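Local coordinates for thiaminase-I (Naegleria gruberi, PDB 4HCY), which is a thiaminase-I, a protein of the thiaminase I-like family with a mixed beta sheet flanked by helices, and holds the ligand 0YN in a pocket of this fold, at residues 119-124 / 229-234; 15-20 / 294-299. All blocks are in the same frame, centred on the assembly; numbering follows the deposited sequence.

Contact 1: 119-124 / 229-234. With 0YN (2-{4-[(4-amino-2-methylpyrimidin-5-yl)methyl]-3-methylthiophen-2-yl}ethanol), chain G.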
ATOM      1  N   CYS A 119      -0.431   3.451  -1.304  1.00 61.11           N
ATOM      2  CA  CYS A 119      -0.746   2.423  -2.287  1.00 61.11           C
ATOM      3  C   CYS A 119      -2.212   2.016  -2.252  1.00 61.11           C
ATOM      4  O   CYS A 119      -2.906   2.218  -1.255  1.00 61.11           O
ATOM      5  CB  CYS A 119       0.143   1.192  -2.095  1.00 87.77           C
ATOM      6  SG  CYS A 119       0.011  -0.010  -3.437  1.00 87.77           S
ATOM      7  N   SER A 120      -2.668   1.436  -3.357  1.00 55.58           N
ATOM      8  CA  SER A 120      -4.044   0.985  -3.496  1.00 55.58           C
ATOM      9  C   SER A 120      -4.150   0.095  -4.726  1.00 55.58           C
ATOM     10  O   SER A 120      -3.234   0.050  -5.547  1.00 55.58           O
ATOM     11  CB  SER A 120      -4.986   2.182  -3.642  1.00 61.34           C
ATOM     12  OG  SER A 120      -6.325   1.762  -3.840  1.00 61.34           O
ATOM     13  N   ASN A 121      -5.262  -0.619  -4.853  1.00 56.85           N
ATOM     14  CA  ASN A 121      -5.527  -1.361  -6.076  1.00 56.85           C
ATOM     15  C   ASN A 121      -6.171  -0.447  -7.109  1.00 56.85           C
ATOM     16  O   ASN A 121      -7.394  -0.405  -7.246  1.00 56.85           O
ATOM     17  CB  ASN A 121      -6.403  -2.584  -5.803  1.00 60.39           C
ATOM     18  CG  ASN A 121      -5.684  -3.644  -4.994  1.00 60.39           C
ATOM     19  OD1 ASN A 121      -4.819  -4.353  -5.508  1.00 60.39           O
ATOM     20  ND2 ASN A 121      -6.043  -3.761  -3.720  1.00 60.39           N
ATOM     21  N   PHE A 122      -5.334   0.298  -7.823  1.00 69.50           N
ATOM     22  CA  PHE A 122      -5.807   1.271  -8.799  1.00 69.50           C
ATOM     23  C   PHE A 122      -6.317   0.589 -10.061  1.00 69.50           C
ATOM     24  O   PHE A 122      -5.982  -0.563 -10.335  1.00 69.50           O
ATOM     25  CB  PHE A 122      -4.694   2.256  -9.159  1.00 48.37           C
ATOM     26  CG  PHE A 122      -4.134   3.002  -7.982  1.00 48.37           C
ATOM     27  CD1 PHE A 122      -4.803   4.094  -7.454  1.00 48.37           C
ATOM     28  CD2 PHE A 122      -2.931   2.620  -7.410  1.00 48.37           C
ATOM     29  CE1 PHE A 122      -4.289   4.787  -6.375  1.00 48.37           C
ATOM     30  CE2 PHE A 122      -2.410   3.308  -6.329  1.00 48.37           C
ATOM     31  CZ  PHE A 122      -3.092   4.394  -5.810  1.00 48.37           C
ATOM     32  N   LEU A 123      -7.126   1.311 -10.828  1.00 63.11           N
ATOM     33  CA  LEU A 123      -7.620   0.807 -12.101  1.00 63.11           C
ATOM     34  C   LEU A 123      -6.844   1.420 -13.258  1.00 63.11           C
ATOM     35  O   LEU A 123      -6.921   2.624 -13.497  1.00 63.11           O
ATOM     36  CB  LEU A 123      -9.111   1.106 -12.260  1.00 56.34           C
ATOM     37  CG  LEU A 123      -9.730   0.718 -13.604  1.00 56.34           C
ATOM     38  CD1 LEU A 123      -9.545  -0.769 -13.872  1.00 56.34           C
ATOM     39  CD2 LEU A 123     -11.202   1.099 -13.644  1.00 56.34           C
ATOM     40  N   LEU A 124      -6.095   0.587 -13.969  1.00 67.52           N
ATOM     41  CA  LEU A 124      -5.348   1.042 -15.134  1.00 67.52           C
ATOM     42  C   LEU A 124      -6.174   0.839 -16.400  1.00 67.52           C
ATOM     43  O   LEU A 124      -6.192  -0.250 -16.974  1.00 67.52           O
ATOM     44  CB  LEU A 124      -4.015   0.299 -15.243  1.00 69.81           C
ATOM     45  CG  LEU A 124      -3.097   0.721 -16.392  1.00 69.81           C
ATOM     46  CD1 LEU A 124      -2.752   2.197 -16.287  1.00 69.81           C
ATOM     47  CD2 LEU A 124      -1.835  -0.129 -16.415  1.00 69.81           C
ATOM     48  N   VAL A 229      -6.217  -4.054 -12.615  1.00 66.37           N
ATOM     49  CA  VAL A 229      -6.284  -3.647 -11.218  1.00 66.37           C
ATOM     50  C   VAL A 229      -5.079  -4.186 -10.459  1.00 66.37           C
ATOM     51  O   VAL A 229      -4.724  -5.357 -10.593  1.00 66.37           O
ATOM     52  CB  VAL A 229      -7.577  -4.143 -10.540  1.00 46.64           C
ATOM     53  CG1 VAL A 229      -7.733  -3.500  -9.171  1.00 46.64           C
ATOM     54  CG2 VAL A 229      -8.785  -3.839 -11.408  1.00 46.64           C
ATOM     55  N   GLY A 230      -4.446  -3.327  -9.667  1.00 64.11           N
ATOM     56  CA  GLY A 230      -3.293  -3.727  -8.884  1.00 64.11           C
ATOM     57  C   GLY A 230      -2.556  -2.552  -8.273  1.00 64.11           C
ATOM     58  O   GLY A 230      -3.019  -1.412  -8.337  1.00 64.11           O
ATOM     59  N   TYR A 231      -1.403  -2.835  -7.677  1.00 60.35           N
ATOM     60  CA  TYR A 231      -0.581  -1.799  -7.065  1.00 60.35           C
ATOM     61  C   TYR A 231       0.014  -0.896  -8.138  1.00 60.35           C
ATOM     62  O   TYR A 231       0.217  -1.323  -9.275  1.00 60.35           O
ATOM     63  CB  TYR A 231       0.542  -2.426  -6.236  1.00 77.13           C
ATOM     64  CG  TYR A 231       0.062  -3.358  -5.148  1.00 77.13           C
ATOM     65  CD1 TYR A 231      -1.144  -3.136  -4.496  1.00 77.13           C
ATOM     66  CD2 TYR A 231       0.816  -4.463  -4.773  1.00 77.13           C
ATOM     67  CE1 TYR A 231      -1.586  -3.987  -3.499  1.00 77.13           C
ATOM     68  CE2 TYR A 231       0.383  -5.320  -3.779  1.00 77.13           C
ATOM     69  CZ  TYR A 231      -0.818  -5.077  -3.145  1.00 77.13           C
ATOM     70  OH  TYR A 231      -1.251  -5.930  -2.156  1.00 77.13           O
ATOM     71  N   SER A 232       0.290   0.351  -7.773  1.00 56.92           N
ATOM     72  CA  SER A 232       0.901   1.297  -8.697  1.00 56.92           C
ATOM     73  C   SER A 232       2.304   0.838  -9.074  1.00 56.92           C
ATOM     74  O   SER A 232       2.767   1.071 -10.190  1.00 56.92           O
ATOM     75  CB  SER A 232       0.948   2.695  -8.078  1.00 78.82           C
ATOM     76  OG  SER A 232       1.619   2.677  -6.831  1.00 78.82           O
ATOM     77  N   GLU A 233       2.966   0.168  -8.135  1.00 55.99           N
ATOM     78  CA  GLU A 233       4.321  -0.329  -8.343  1.00 55.99           C
ATOM     79  C   GLU A 233       4.369  -1.419  -9.409  1.00 55.99           C
ATOM     80  O   GLU A 233       5.390  -1.606 -10.070  1.00 55.99           O
ATOM     81  CB  GLU A 233       4.897  -0.873  -7.034  1.00 72.83           C
ATOM     82  CG  GLU A 233       4.814   0.089  -5.865  1.00 72.83           C
ATOM     83  CD  GLU A 233       3.533  -0.072  -5.073  1.00 72.83           C
ATOM     84  OE1 GLU A 233       2.867   0.950  -4.802  1.00 72.83           O
ATOM     85  OE2 GLU A 233       3.199  -1.221  -4.719  1.00 72.83           O
ATOM     86  N   SER A 234       3.261  -2.134  -9.571  1.00 58.98           N
ATOM     87  CA  SER A 234       3.198  -3.245 -10.513  1.00 58.98           C
ATOM     88  C   SER A 234       3.105  -2.776 -11.963  1.00 58.98           C
ATOM     89  O   SER A 234       3.210  -3.580 -12.889  1.00 58.98           O
ATOM     90  CB  SER A 234       2.017  -4.161 -10.180  1.00 54.88           C
ATOM     91  OG  SER A 234       0.789  -3.455 -10.242  1.00 54.88           O
TER
HETATM   92  C2A 0YN G 401       4.124   0.678  -1.021  1.00128.90           C
HETATM   93  C35 0YN G 401       0.585  -3.733  -0.077  1.00128.90           C
HETATM   94  C2  0YN G 401       2.656  -5.191  -0.464  1.00128.90           C
HETATM   95  S1  0YN G 401       3.210  -6.803  -0.136  1.00128.90           S
HETATM   96  C5  0YN G 401       1.776  -7.311   0.671  1.00128.90           C
HETATM   97  C4  0YN G 401       0.818  -6.169   0.678  1.00128.90           C
HETATM   98  C4A 0YN G 401      -0.556  -6.211   1.296  1.00128.90           C
HETATM   99  C5A 0YN G 401       1.765  -8.735   1.173  1.00128.90           C
HETATM  100  C5B 0YN G 401       0.623  -9.511   0.533  1.00128.90           C
HETATM  101  O5G 0YN G 401       0.754 -10.898   0.852  1.00128.90           O
HETATM  102  N1' 0YN G 401       2.757  -1.221  -1.813  1.00128.90           N
HETATM  103  C2' 0YN G 401       3.195  -0.479  -0.773  1.00128.90           C
HETATM  104  N3' 0YN G 401       2.806  -0.769   0.488  1.00128.90           N
HETATM  105  C4' 0YN G 401       1.974  -1.803   0.727  1.00128.90           C
HETATM  106  N4' 0YN G 401       1.588  -2.089   1.993  1.00128.90           N
HETATM  107  C5' 0YN G 401       1.521  -2.571  -0.328  1.00128.90           C
HETATM  108  C6' 0YN G 401       1.931  -2.254  -1.617  1.00128.90           C
HETATM  109  C3  0YN G 401       1.358  -5.026   0.046  1.00128.90           C
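From CB outward, the Y231 side chain runs past C119, S120 and N121. Its CB lies 3.7 Å from C119 SG, and the same sulfur stays alongside at CD1, 3.5 Å away. C119 SG sits 4.3 Å from the centroid of the Y231 ring, 46° off the ring normal, an oblique sulfur-aromatic contact. The ring swings beside the backbone N (chi1 -58°), and its end comes back toward 119-124 although CB points away overall. S120 O meets its edge near the ring plane, and Y231 CE1 lies 3.8 Å from N121 OD1, the amide plane tilted 29° from the ring. One face lies against 0YN, with C6' of the ligand above the ring centre. At the tip, Y231 OH is 3.5 Å from 0YN C4. E233 OE2 comes within 2.9 Å of 0YN N1', which also has C119 SG beside it. Behind this pocket wall, F122 and G230 form an antiparallel hydrogen-bonded pair: G230 N gives to F122 O at 3.2 Å, while the return bond from F122 N is weak. Strand 227-230 thus borders strand 114-125, strand 248-250 also pairs with 114-125, and helix 317-328 packs on F122 and S232.

Contact 2: 15-20 / 294-299. With 0YN (2-{4-[(4-amino-2-methylpyrimidin-5-yl)methyl]-3-methylthiophen-2-yl}ethanol), chain G.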
ATOM      1  N   PRO A  15      10.425  -3.626   2.497  1.00 58.76           N
ATOM      2  CA  PRO A  15      11.202  -4.343   1.480  1.00 58.76           C
ATOM      3  C   PRO A  15      10.422  -4.671   0.208  1.00 58.76           C
ATOM      4  O   PRO A  15      11.027  -5.103  -0.773  1.00 58.76           O
ATOM      5  CB  PRO A  15      11.571  -5.638   2.198  1.00 55.10           C
ATOM      6  CG  PRO A  15      10.394  -5.899   3.079  1.00 55.10           C
ATOM      7  CD  PRO A  15       9.860  -4.545   3.503  1.00 55.10           C
ATOM      8  N   TYR A  16       9.108  -4.479   0.222  1.00 64.15           N
ATOM      9  CA  TYR A  16       8.284  -4.858  -0.922  1.00 64.15           C
ATOM     10  C   TYR A  16       8.166  -3.738  -1.952  1.00 64.15           C
ATOM     11  O   TYR A  16       7.099  -3.151  -2.140  1.00 64.15           O
ATOM     12  CB  TYR A  16       6.908  -5.342  -0.463  1.00 56.79           C
ATOM     13  CG  TYR A  16       6.979  -6.578   0.402  1.00 56.79           C
ATOM     14  CD1 TYR A  16       7.007  -7.846  -0.165  1.00 56.79           C
ATOM     15  CD2 TYR A  16       7.034  -6.477   1.786  1.00 56.79           C
ATOM     16  CE1 TYR A  16       7.078  -8.979   0.623  1.00 56.79           C
ATOM     17  CE2 TYR A  16       7.107  -7.605   2.580  1.00 56.79           C
ATOM     18  CZ  TYR A  16       7.127  -8.852   1.993  1.00 56.79           C
ATOM     19  OH  TYR A  16       7.200  -9.977   2.781  1.00 56.79           O
ATOM     20  N   LEU A  17       9.282  -3.460  -2.616  1.00 41.40           N
ATOM     21  CA  LEU A  17       9.346  -2.450  -3.663  1.00 41.40           C
ATOM     22  C   LEU A  17       9.509  -3.144  -5.017  1.00 41.40           C
ATOM     23  O   LEU A  17       9.832  -4.332  -5.061  1.00 41.40           O
ATOM     24  CB  LEU A  17      10.507  -1.489  -3.382  1.00 65.01           C
ATOM     25  CG  LEU A  17      10.116  -0.161  -2.728  1.00 65.01           C
ATOM     26  CD1 LEU A  17       9.364  -0.386  -1.424  1.00 65.01           C
ATOM     27  CD2 LEU A  17      11.345   0.706  -2.495  1.00 65.01           C
ATOM     28  N   PRO A  18       9.263  -2.419  -6.124  1.00 46.73           N
ATOM     29  CA  PRO A  18       9.366  -3.010  -7.466  1.00 46.73           C
ATOM     30  C   PRO A  18      10.714  -3.666  -7.758  1.00 46.73           C
ATOM     31  O   PRO A  18      11.709  -3.387  -7.088  1.00 46.73           O
ATOM     32  CB  PRO A  18       9.185  -1.804  -8.389  1.00 40.45           C
ATOM     33  CG  PRO A  18       8.355  -0.871  -7.618  1.00 40.45           C
ATOM     34  CD  PRO A  18       8.741  -1.040  -6.178  1.00 40.45           C
ATOM     35  N   SER A  19      10.732  -4.530  -8.767  1.00 68.04           N
ATOM     36  CA  SER A  19      11.957  -5.187  -9.201  1.00 68.04           C
ATOM     37  C   SER A  19      11.970  -5.343 -10.716  1.00 68.04           C
ATOM     38  O   SER A  19      11.051  -5.920 -11.298  1.00 68.04           O
ATOM     39  CB  SER A  19      12.100  -6.557  -8.535  1.00 68.66           C
ATOM     40  OG  SER A  19      12.182  -6.438  -7.126  1.00 68.66           O
ATOM     41  N   TRP A  20      13.012  -4.817 -11.352  1.00104.11           N
ATOM     42  CA  TRP A  20      13.185  -4.975 -12.790  1.00104.11           C
ATOM     43  C   TRP A  20      13.939  -6.266 -13.078  1.00104.11           C
ATOM     44  O   TRP A  20      14.780  -6.690 -12.286  1.00104.11           O
ATOM     45  CB  TRP A  20      13.934  -3.781 -13.382  1.00 83.47           C
ATOM     46  CG  TRP A  20      13.168  -2.494 -13.321  1.00 83.47           C
ATOM     47  CD1 TRP A  20      12.316  -2.002 -14.268  1.00 83.47           C
ATOM     48  CD2 TRP A  20      13.186  -1.532 -12.260  1.00 83.47           C
ATOM     49  NE1 TRP A  20      11.802  -0.794 -13.861  1.00 83.47           N
ATOM     50  CE2 TRP A  20      12.320  -0.484 -12.632  1.00 83.47           C
ATOM     51  CE3 TRP A  20      13.849  -1.455 -11.031  1.00 83.47           C
ATOM     52  CZ2 TRP A  20      12.101   0.626 -11.819  1.00 83.47           C
ATOM     53  CZ3 TRP A  20      13.630  -0.352 -10.226  1.00 83.47           C
ATOM     54  CH2 TRP A  20      12.763   0.673 -10.623  1.00 83.47           C
ATOM     55  N   ASP A 294      12.859  10.659  -6.558  1.00 53.04           N
ATOM     56  CA  ASP A 294      13.033  10.405  -7.985  1.00 53.04           C
ATOM     57  C   ASP A 294      13.160   8.912  -8.271  1.00 53.04           C
ATOM     58  O   ASP A 294      12.665   8.423  -9.286  1.00 53.04           O
ATOM     59  CB  ASP A 294      14.258  11.146  -8.524  1.00 71.67           C
ATOM     60  CG  ASP A 294      14.058  12.648  -8.573  1.00 71.67           C
ATOM     61  OD1 ASP A 294      12.904  13.093  -8.743  1.00 71.67           O
ATOM     62  OD2 ASP A 294      15.059  13.384  -8.442  1.00 71.67           O
ATOM     63  N   LEU A 295      13.827   8.196  -7.373  1.00 53.67           N
ATOM     64  CA  LEU A 295      13.978   6.752  -7.511  1.00 53.67           C
ATOM     65  C   LEU A 295      12.644   6.049  -7.297  1.00 53.67           C
ATOM     66  O   LEU A 295      12.346   5.054  -7.956  1.00 53.67           O
ATOM     67  CB  LEU A 295      15.033   6.219  -6.539  1.00 34.48           C
ATOM     68  CG  LEU A 295      16.486   6.566  -6.872  1.00 34.48           C
ATOM     69  CD1 LEU A 295      17.429   6.019  -5.809  1.00 34.48           C
ATOM     70  CD2 LEU A 295      16.864   6.039  -8.249  1.00 34.48           C
ATOM     71  N   LEU A 296      11.846   6.569  -6.369  1.00 62.42           N
ATOM     72  CA  LEU A 296      10.499   6.061  -6.147  1.00 62.42           C
ATOM     73  C   LEU A 296       9.659   6.247  -7.403  1.00 62.42           C
ATOM     74  O   LEU A 296       8.843   5.394  -7.749  1.00 62.42           O
ATOM     75  CB  LEU A 296       9.835   6.779  -4.971  1.00 45.33           C
ATOM     76  CG  LEU A 296      10.335   6.434  -3.568  1.00 45.33           C
ATOM     77  CD1 LEU A 296       9.610   7.267  -2.521  1.00 45.33           C
ATOM     78  CD2 LEU A 296      10.153   4.953  -3.292  1.00 45.33           C
ATOM     79  N   GLY A 297       9.872   7.370  -8.083  1.00 46.73           N
ATOM     80  CA  GLY A 297       9.159   7.674  -9.309  1.00 46.73           C
ATOM     81  C   GLY A 297       9.464   6.690 -10.419  1.00 46.73           C
ATOM     82  O   GLY A 297       8.625   6.438 -11.283  1.00 46.73           O
ATOM     83  N   LEU A 298      10.669   6.129 -10.397  1.00 44.41           N
ATOM     84  CA  LEU A 298      11.074   5.158 -11.406  1.00 44.41           C
ATOM     85  C   LEU A 298      10.345   3.832 -11.215  1.00 44.41           C
ATOM     86  O   LEU A 298      10.129   3.087 -12.171  1.00 44.41           O
ATOM     87  CB  LEU A 298      12.587   4.943 -11.369  1.00 57.56           C
ATOM     88  CG  LEU A 298      13.454   6.173 -11.650  1.00 57.56           C
ATOM     89  CD1 LEU A 298      14.929   5.797 -11.669  1.00 57.56           C
ATOM     90  CD2 LEU A 298      13.046   6.834 -12.957  1.00 57.56           C
ATOM     91  N   GLY A 299       9.966   3.544  -9.974  1.00 69.16           N
ATOM     92  CA  GLY A 299       9.249   2.323  -9.656  1.00 69.16           C
ATOM     93  C   GLY A 299       7.760   2.557  -9.480  1.00 69.16           C
ATOM     94  O   GLY A 299       7.027   1.656  -9.072  1.00 69.16           O
TER
HETATM   95  C2A 0YN G 401       4.124   0.678  -1.021  1.00128.90           C
HETATM   96  C35 0YN G 401       0.585  -3.733  -0.077  1.00128.90           C
HETATM   97  C2  0YN G 401       2.656  -5.191  -0.464  1.00128.90           C
HETATM   98  S1  0YN G 401       3.210  -6.803  -0.136  1.00128.90           S
HETATM   99  C5  0YN G 401       1.776  -7.311   0.671  1.00128.90           C
HETATM  100  C4  0YN G 401       0.818  -6.169   0.678  1.00128.90           C
HETATM  101  C4A 0YN G 401      -0.556  -6.211   1.296  1.00128.90           C
HETATM  102  C5A 0YN G 401       1.765  -8.735   1.173  1.00128.90           C
HETATM  103  C5B 0YN G 401       0.623  -9.511   0.533  1.00128.90           C
HETATM  104  O5G 0YN G 401       0.754 -10.898   0.852  1.00128.90           O
HETATM  105  N1' 0YN G 401       2.757  -1.221  -1.813  1.00128.90           N
HETATM  106  C2' 0YN G 401       3.195  -0.479  -0.773  1.00128.90           C
HETATM  107  N3' 0YN G 401       2.806  -0.769   0.488  1.00128.90           N
HETATM  108  C4' 0YN G 401       1.974  -1.803   0.727  1.00128.90           C
HETATM  109  N4' 0YN G 401       1.588  -2.089   1.993  1.00128.90           N
HETATM  110  C5' 0YN G 401       1.521  -2.571  -0.328  1.00128.90           C
HETATM  111  C6' 0YN G 401       1.931  -2.254  -1.617  1.00128.90           C
HETATM  112  C3  0YN G 401       1.358  -5.026   0.046  1.00128.90           C
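W20 sets the outer half of its indole against the end of helix 290-298, and with G299 and P18 it accounts for most of the 193 Å² buried here. The indole meets the backbone edge-on: L298 O lies near the ring plane, 3.2 Å from W20 CZ2. Next along the rim, W20 CH2 is 4.0 Å from G299 CA, which approaches obliquely, and 4.3 Å from L298 CB. A chi2 of -90° turns the indole across the side-chain stem, with the benzo ring carrying these contacts.

G299, which follows the helix, is also met by P18. The proline ring brings CG to 3.2 Å from G299 O and 3.9 Å from G299 CA, making this glycine a shared partner of both residues. No hydrogen bond joins the two segments; the join rests on van der Waals packing, much of it ring carbons against the main chain of L298 and G299. A looser touch lies beside these, L17 CD2 to L296 CD2 at 4.5 Å. Earlier in segment 15-20, Y16 faces the ligand instead, with 0YN S1 over one face of its ring, 3.8 Å from Y16 CG; its hydroxyl is hydrogen-bonded to D52.

The packing brings strand 19-21 and the loop leading into it from strand 8-13 against the C-terminal part of helix 290-298 and the glycine after it. Helix 29-34 adds L29 against P18 and W20 and I33 against L17 and L296, while Y117 of strand 114-125 touches both leucines.

Along the chain the segments come in the order 15-20, 119-124, 229-234, 294-299, so both segments of contact 1 fall between those of contact 2. Their centres are about 14 Å apart, yet they touch directly: E233 CB packs on P18 CG at 3.5 Å and approaches G299 O at 3.9 Å. A polar tie runs the same way, S232 OG being hydrogen-bonded to L300 O just beyond 294-299. Strand 114-125 is common ground, since it supplies one side of contact 1 and touches the leucines of contact 2 through Y117. Segments of both contacts also reach 0YN, in contact 2 through Y16, so the pocket is assembled from segments far apart in sequence, with D263 adding a hydrogen bond to the ligand.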